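Phosphodiesterase (Candida albicans, PDB 6CPU) belongs to the cyclic nucleotide phosphodiesterase family of the HD clan, a largely helical metalloprotein whose model holds a zinc ion and a magnesium ion. Local coordinates at residues A[30-33]-A[34-37]; A[89-92]-A[93-97]; A[259-262]-A[263-266]. All coordinates share one frame; numbering follows the deposited sequence.

Contact 1: residues A[30-33]-A[34-37]; sequences CHLF and KKTS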
loop_
_atom_site.group_PDB
_atom_site.type_symbol
_atom_site.label_atom_id
_atom_site.label_comp_id
_atom_site.label_asym_id
_atom_site.label_seq_id
_atom_site.Cartn_x
_atom_site.Cartn_y
_atom_site.Cartn_z
ATOM N N CYS A 30 16.625 12.369 2.443
ATOM C CA CYS A 30 16.138 12.265 1.067
ATOM C C CYS A 30 16.619 10.978 0.405
ATOM O O CYS A 30 15.875 10.347 -0.340
ATOM C CB CYS A 30 16.554 13.471 0.248
ATOM S SG CYS A 30 15.676 14.969 0.724
ATOM N N HIS A 31 17.858 10.592 0.681
ATOM C CA HIS A 31 18.404 9.314 0.216
ATOM C C HIS A 31 17.542 8.151 0.718
ATOM O O HIS A 31 17.247 7.219 -0.041
ATOM C CB HIS A 31 19.844 9.192 0.719
ATOM C CG HIS A 31 20.501 7.882 0.435
ATOM N ND1 HIS A 31 21.025 7.563 -0.798
ATOM C CD2 HIS A 31 20.772 6.832 1.241
ATOM C CE1 HIS A 31 21.575 6.364 -0.744
ATOM N NE2 HIS A 31 21.431 5.896 0.481
ATOM N N LEU A 32 17.146 8.211 1.993
ATOM C CA LEU A 32 16.331 7.157 2.594
ATOM C C LEU A 32 14.938 7.111 1.987
ATOM O O LEU A 32 14.446 6.027 1.727
ATOM C CB LEU A 32 16.239 7.328 4.113
ATOM C CG LEU A 32 17.552 7.174 4.867
ATOM C CD1 LEU A 32 17.281 7.465 6.321
ATOM C CD2 LEU A 32 18.146 5.786 4.698
ATOM N N PHE A 33 14.301 8.272 1.771
ATOM C CA PHE A 33 12.942 8.305 1.172
ATOM C C PHE A 33 12.911 7.638 -0.205
ATOM O O PHE A 33 11.911 7.011 -0.562
ATOM C CB PHE A 33 12.392 9.729 1.058
ATOM C CG PHE A 33 11.684 10.230 2.296
ATOM C CD1 PHE A 33 10.606 9.542 2.843
ATOM C CD2 PHE A 33 12.072 11.427 2.891
ATOM C CE1 PHE A 33 9.958 10.018 3.970
ATOM C CE2 PHE A 33 11.418 11.908 4.002
ATOM C CZ PHE A 33 10.360 11.212 4.546
ATOM N N LYS A 34 13.998 7.777 -0.969
ATOM C CA LYS A 34 14.059 7.258 -2.335
ATOM C C LYS A 34 14.220 5.743 -2.417
ATOM O O LYS A 34 13.973 5.158 -3.475
ATOM C CB LYS A 34 15.177 7.951 -3.126
ATOM C CG LYS A 34 14.790 9.363 -3.529
ATOM C CD LYS A 34 15.734 9.979 -4.543
ATOM C CE LYS A 34 17.021 10.435 -3.903
ATOM N NZ LYS A 34 17.757 11.343 -4.833
ATOM N N LYS A 35 14.592 5.104 -1.308
ATOM C CA LYS A 35 14.766 3.646 -1.289
ATOM C C LYS A 35 13.528 2.828 -1.697
ATOM O O LYS A 35 13.668 1.730 -2.282
ATOM C CB LYS A 35 15.320 3.196 0.062
ATOM C CG LYS A 35 16.770 3.635 0.196
ATOM C CD LYS A 35 17.447 3.056 1.404
ATOM C CE LYS A 35 18.930 3.360 1.365
ATOM N NZ LYS A 35 19.656 2.457 0.435
ATOM N N THR A 36 12.327 3.355 -1.446
ATOM C CA THR A 36 11.106 2.654 -1.828
ATOM C C THR A 36 10.641 2.968 -3.277
ATOM O O THR A 36 9.502 2.665 -3.658
ATOM C CB THR A 36 9.996 2.887 -0.783
ATOM O OG1 THR A 36 9.837 4.289 -0.535
ATOM C CG2 THR A 36 10.364 2.186 0.493
ATOM N N SER A 37 11.520 3.560 -4.083
ATOM C CA SER A 37 11.211 3.805 -5.492
ATOM C C SER A 37 11.438 2.553 -6.335
ATOM O O SER A 37 10.983 2.497 -7.485
ATOM C CB SER A 37 12.065 4.930 -6.050
ATOM O OG SER A 37 13.409 4.496 -6.196
#
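Lys35, at the C-terminal end of helix 25-34, runs back past the His31 carbonyl, so that its CE reaches the imidazole. Its CB sits 3.4 Å from Leu32 O, and CG, turned away from the carbonyl carbon (chi1 -71°), comes 3.6 Å from His31 O. The chain runs extended to CE, which meets His31 NE2 obliquely at 3.7 Å and also brushes Leu32 CD2. A bend at chi4 (-78°) then swings NZ aside to a salt bridge with Glu3 OE2, the same oxygen that hydrogen-bonds His31 NE2. A long, flexible lysine suits this place, since its methylenes can lie over the backbone while the ammonium reaches strand 2-6.

As is characteristic of a helix terminus, i to i+4 bonding gives way to i to i+3. Lys34 N bonds Cys30 O at 3.2 Å, whereas Lys35 N bonds Leu32 O, standing well above that carbonyl plane. Lys34 O then accepts from both Ser37 N and Ser37 OG, the hydroxyl at 2.9 Å. Glu3 would tend to favour a protonated imidazole and the nearby ammonium to oppose it, so the charge of His31 stays open; a neutral ring protonated on NE2 would serve equally well.

Contact 2: residues A[89-92]-A[93-97]; sequences LLIQ and FFFTH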
loop_
_atom_site.group_PDB
_atom_site.type_symbol
_atom_site.label_atom_id
_atom_site.label_comp_id
_atom_site.label_asym_id
_atom_site.label_seq_id
_atom_site.Cartn_x
_atom_site.Cartn_y
_atom_site.Cartn_z
ATOM N N LEU A 89 14.886 9.736 16.805
ATOM C CA LEU A 89 13.443 9.512 16.796
ATOM C C LEU A 89 12.894 9.516 15.368
ATOM O O LEU A 89 12.096 8.630 15.000
ATOM C CB LEU A 89 12.729 10.579 17.633
ATOM C CG LEU A 89 11.199 10.575 17.671
ATOM C CD1 LEU A 89 10.686 9.233 18.146
ATOM C CD2 LEU A 89 10.671 11.694 18.568
ATOM N N LEU A 90 13.339 10.490 14.575
ATOM C CA LEU A 90 12.925 10.598 13.177
ATOM C C LEU A 90 13.267 9.316 12.379
ATOM O O LEU A 90 12.421 8.770 11.688
ATOM C CB LEU A 90 13.579 11.816 12.534
ATOM C CG LEU A 90 13.017 12.322 11.194
ATOM C CD1 LEU A 90 13.311 13.810 11.000
ATOM C CD2 LEU A 90 13.565 11.536 10.013
ATOM N N ILE A 91 14.510 8.867 12.471
ATOM C CA ILE A 91 14.975 7.674 11.758
ATOM C C ILE A 91 14.235 6.419 12.248
ATOM O O ILE A 91 13.747 5.617 11.444
ATOM C CB ILE A 91 16.511 7.509 11.928
ATOM C CG1 ILE A 91 17.282 8.613 11.178
ATOM C CG2 ILE A 91 16.990 6.148 11.465
ATOM C CD1 ILE A 91 16.919 8.772 9.708
ATOM N N GLN A 92 14.160 6.252 13.565
ATOM C CA GLN A 92 13.476 5.110 14.167
ATOM C C GLN A 92 12.020 4.968 13.687
ATOM O O GLN A 92 11.551 3.851 13.416
ATOM C CB GLN A 92 13.517 5.263 15.688
ATOM C CG GLN A 92 13.158 4.038 16.491
ATOM C CD GLN A 92 13.095 4.324 17.986
ATOM O OE1 GLN A 92 12.709 5.420 18.420
ATOM N NE2 GLN A 92 13.466 3.342 18.780
ATOM N N PHE A 93 11.299 6.084 13.619
ATOM C CA PHE A 93 9.875 6.071 13.306
ATOM C C PHE A 93 9.612 6.064 11.812
ATOM O O PHE A 93 8.878 5.213 11.312
ATOM C CB PHE A 93 9.134 7.266 13.921
ATOM C CG PHE A 93 7.651 7.250 13.643
ATOM C CD1 PHE A 93 6.820 6.382 14.332
ATOM C CD2 PHE A 93 7.101 8.068 12.677
ATOM C CE1 PHE A 93 5.464 6.340 14.068
ATOM C CE2 PHE A 93 5.744 8.039 12.404
ATOM C CZ PHE A 93 4.922 7.180 13.113
ATOM N N PHE A 94 10.188 7.018 11.098
ATOM C CA PHE A 94 9.890 7.155 9.667
ATOM C C PHE A 94 10.619 6.144 8.804
ATOM O O PHE A 94 10.184 5.885 7.695
ATOM C CB PHE A 94 10.164 8.568 9.169
ATOM C CG PHE A 94 9.279 9.598 9.817
ATOM C CD1 PHE A 94 7.979 9.790 9.383
ATOM C CD2 PHE A 94 9.741 10.344 10.890
ATOM C CE1 PHE A 94 7.163 10.737 9.986
ATOM C CE2 PHE A 94 8.925 11.273 11.508
ATOM C CZ PHE A 94 7.639 11.472 11.056
ATOM N N PHE A 95 11.721 5.579 9.290
ATOM C CA PHE A 95 12.528 4.658 8.461
ATOM C C PHE A 95 12.729 3.282 9.096
ATOM O O PHE A 95 13.696 2.560 8.813
ATOM C CB PHE A 95 13.822 5.357 8.015
ATOM C CG PHE A 95 13.550 6.573 7.191
ATOM C CD1 PHE A 95 13.085 6.447 5.887
ATOM C CD2 PHE A 95 13.664 7.852 7.735
ATOM C CE1 PHE A 95 12.769 7.558 5.136
ATOM C CE2 PHE A 95 13.358 8.968 6.979
ATOM C CZ PHE A 95 12.917 8.831 5.675
ATOM N N THR A 96 11.748 2.903 9.901
ATOM C CA THR A 96 11.682 1.589 10.537
ATOM C C THR A 96 11.858 0.470 9.499
ATOM O O THR A 96 12.576 -0.506 9.722
ATOM C CB THR A 96 10.340 1.431 11.338
ATOM O OG1 THR A 96 10.317 0.168 12.005
ATOM C CG2 THR A 96 9.098 1.535 10.448
ATOM N N HIS A 97 11.245 0.664 8.338
ATOM C CA HIS A 97 11.228 -0.329 7.261
ATOM C C HIS A 97 12.581 -0.622 6.609
ATOM O O HIS A 97 12.676 -1.565 5.831
ATOM C CB HIS A 97 10.233 0.105 6.172
ATOM C CG HIS A 97 10.599 1.386 5.487
ATOM N ND1 HIS A 97 10.390 2.623 6.061
ATOM C CD2 HIS A 97 11.132 1.627 4.264
ATOM C CE1 HIS A 97 10.814 3.567 5.239
ATOM N NE2 HIS A 97 11.229 2.991 4.124
HETATM O O HOH W 1 12.386 1.392 14.012
#
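Phe94 N donates to Leu90 O at 2.9 Å and Phe93 N to Leu89 O at 3.0 Å, two regular bonds of the last turn of helix 84-94. The third, Phe95 N to Ile91 O at 3.0 Å, is more bent (139° at the hydrogen), and Phe95 then leaves helical geometry. A water carries the connection one residue further: it donates to Gln92 O and is 3.1 Å from Thr96 OG1, so a small hydroxyl residue suits the turn at this point.

Outward from the backbone the contact becomes apolar. Leu90 CG lies 3.8 Å from Phe94 CD2, while the Leu90 CD2 methyl comes to the edge of the Phe95 ring, near its plane, 4.0 Å from Phe95 CE2. Leu90 CG is anti to the backbone N (chi1 -165°), which carries the branched end forward to both aromatics. Ile91 CD1 reaches Phe95 CD2 obliquely at 3.9 Å. Phe93 turns its CD2 edge over the centre of the Phe94 face.

These large side chains fill several interfaces: Phe93 and Phe94 pack on helix 177-193, while Ile91 and Phe95 meet helix 25-34 and strand 100-103, joining the helix to the parallel sheet.

Contact 3: residues A[259-262]-A[263-266]; sequences FIFI and VRDT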
loop_
_atom_site.group_PDB
_atom_site.type_symbol
_atom_site.label_atom_id
_atom_site.label_comp_id
_atom_site.label_asym_id
_atom_site.label_seq_id
_atom_site.Cartn_x
_atom_site.Cartn_y
_atom_site.Cartn_z
ATOM N N PHE A 259 2.906 12.997 2.850
ATOM C CA PHE A 259 1.987 11.976 3.333
ATOM C C PHE A 259 2.067 10.708 2.479
ATOM O O PHE A 259 2.134 9.600 3.009
ATOM C CB PHE A 259 0.567 12.557 3.367
ATOM C CG PHE A 259 -0.536 11.535 3.425
ATOM C CD1 PHE A 259 -0.686 10.699 4.518
ATOM C CD2 PHE A 259 -1.457 11.434 2.386
ATOM C CE1 PHE A 259 -1.718 9.781 4.574
ATOM C CE2 PHE A 259 -2.489 10.522 2.439
ATOM C CZ PHE A 259 -2.621 9.685 3.538
ATOM N N ILE A 260 2.074 10.880 1.164
ATOM C CA ILE A 260 2.079 9.727 0.265
ATOM C C ILE A 260 3.408 8.976 0.305
ATOM O O ILE A 260 3.430 7.739 0.195
ATOM C CB ILE A 260 1.725 10.142 -1.179
ATOM C CG1 ILE A 260 0.310 10.723 -1.202
ATOM C CG2 ILE A 260 1.811 8.948 -2.127
ATOM C CD1 ILE A 260 0.081 11.681 -2.342
ATOM N N PHE A 261 4.518 9.700 0.466
ATOM C CA PHE A 261 5.820 9.037 0.650
ATOM C C PHE A 261 5.815 8.164 1.899
ATOM O O PHE A 261 6.327 7.036 1.889
ATOM C CB PHE A 261 6.965 10.047 0.736
ATOM C CG PHE A 261 7.619 10.346 -0.572
ATOM C CD1 PHE A 261 7.048 11.238 -1.463
ATOM C CD2 PHE A 261 8.844 9.775 -0.891
ATOM C CE1 PHE A 261 7.659 11.531 -2.667
ATOM C CE2 PHE A 261 9.463 10.064 -2.094
ATOM C CZ PHE A 261 8.865 10.937 -2.988
ATOM N N ILE A 262 5.233 8.690 2.973
ATOM C CA ILE A 262 5.090 7.963 4.234
ATOM C C ILE A 262 4.255 6.700 4.040
ATOM O O ILE A 262 4.633 5.646 4.531
ATOM C CB ILE A 262 4.396 8.824 5.331
ATOM C CG1 ILE A 262 5.252 9.995 5.836
ATOM C CG2 ILE A 262 3.907 7.971 6.491
ATOM C CD1 ILE A 262 6.705 9.976 5.512
ATOM N N VAL A 263 3.153 6.807 3.292
ATOM C CA VAL A 263 2.314 5.641 2.985
ATOM C C VAL A 263 3.099 4.617 2.166
ATOM O O VAL A 263 3.104 3.426 2.499
ATOM C CB VAL A 263 1.029 6.028 2.205
ATOM C CG1 VAL A 263 0.314 4.783 1.698
ATOM C CG2 VAL A 263 0.093 6.848 3.074
ATOM N N ARG A 264 3.761 5.068 1.108
ATOM C CA ARG A 264 4.564 4.156 0.263
ATOM C C ARG A 264 5.590 3.395 1.106
ATOM O O ARG A 264 5.777 2.181 0.933
ATOM C CB ARG A 264 5.247 4.917 -0.869
ATOM C CG ARG A 264 6.054 4.040 -1.796
ATOM C CD ARG A 264 6.669 4.841 -2.918
ATOM N NE ARG A 264 7.888 5.542 -2.503
ATOM C CZ ARG A 264 8.682 6.223 -3.320
ATOM N NH1 ARG A 264 8.376 6.360 -4.600
ATOM N NH2 ARG A 264 9.798 6.775 -2.856
ATOM N N ASP A 265 6.215 4.097 2.050
ATOM C CA ASP A 265 7.198 3.499 2.956
ATOM C C ASP A 265 6.647 2.393 3.882
ATOM O O ASP A 265 7.429 1.612 4.429
ATOM C CB ASP A 265 7.880 4.587 3.819
ATOM C CG ASP A 265 8.866 5.458 3.034
ATOM O OD1 ASP A 265 9.251 5.090 1.897
ATOM O OD2 ASP A 265 9.269 6.536 3.566
ATOM N N THR A 266 5.329 2.306 4.043
ATOM C CA THR A 266 4.738 1.248 4.844
ATOM C C THR A 266 4.417 -0.003 4.029
ATOM O O THR A 266 4.045 -1.009 4.609
ATOM C CB THR A 266 3.451 1.686 5.562
ATOM O OG1 THR A 266 2.409 1.923 4.613
ATOM C CG2 THR A 266 3.698 2.948 6.388
HETATM O O HOH W 2 8.572 6.730 -0.089
#
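Phe259 and Val263 meet one turn apart at the C-terminal end of helix 253-264, a buried helix terminus in this mainly helical phosphodiesterase. The regular i to i+4 bond from Val263 N to Phe259 O accompanies a CH-pi contact: Val263 CG2 lies over one face of the Phe259 ring, 4.1 Å from its centroid and 26° off the normal. A chi1 of 162° sets the ring beside the carbonyl, facing the methyl. A flat aromatic can thus receive Val263 while the ring also packs on helix 377-394 and meets Trp395 edge-to-face.

Ile260 gives its carbonyl to Arg264 N at 2.8 Å, a nearly straight bond, and turns its side chain to helix 227-242, where Val231, Val234 and Tyr235 receive its branched chain.

At Phe261 the contact becomes polar on one side. Phe261 CE2 is 3.4 Å from Arg264 NH2; the two side chains run side by side, pointing the same way, with ring and guanidinium planes 61° apart, so the approach is oblique. The guanidinium also has a salt bridge to Asp228 and a bond to Phe33 O, which help fix its rotation. Phe261 O accepts from Asp265 N at 2.9 Å, and a water that takes the N-H of Arg264 NE at 2.8 Å lies beside both this carbonyl and Asp265 OD1, which is also hydrogen-bonded to Thr36. Arg264, linked through the water, may help stabilise the carboxylate, although Phe261 O stands close to Asp265 OD2.

Ile262 is buried against Phe33 and Cys394, and Ile262 O lies 3.4 Å from Thr266 CG2. The other branch of the threonine, its hydroxyl, enters the closing turn. Val263 O is gripped there by two donors, Thr266 N and Thr266 OG1, the hydroxyl donating in plane to a lone pair at 2.7 Å.

How the contacts relate
Along the chain the contacts come in series, contact 1 at the end of helix 25-34, contact 2 at that of helix 84-94 and contact 3 at that of helix 253-264, yet their centres lie only 11 to 13 Å apart. Phe33 and Leu32 of contact 1 pack on Phe95 of contact 2, and Phe33 CD1 lies 3.4 Å from Asp265 OD2 of contact 3. His97 CG of contact 2 also comes 3.3 Å from Asp265 O. Three helix ends thus converge around Asp265, joining the region of the four-stranded parallel sheet to a helix within the larger helical part, whose Val263 side chain lies about 12 Å from the zinc ion.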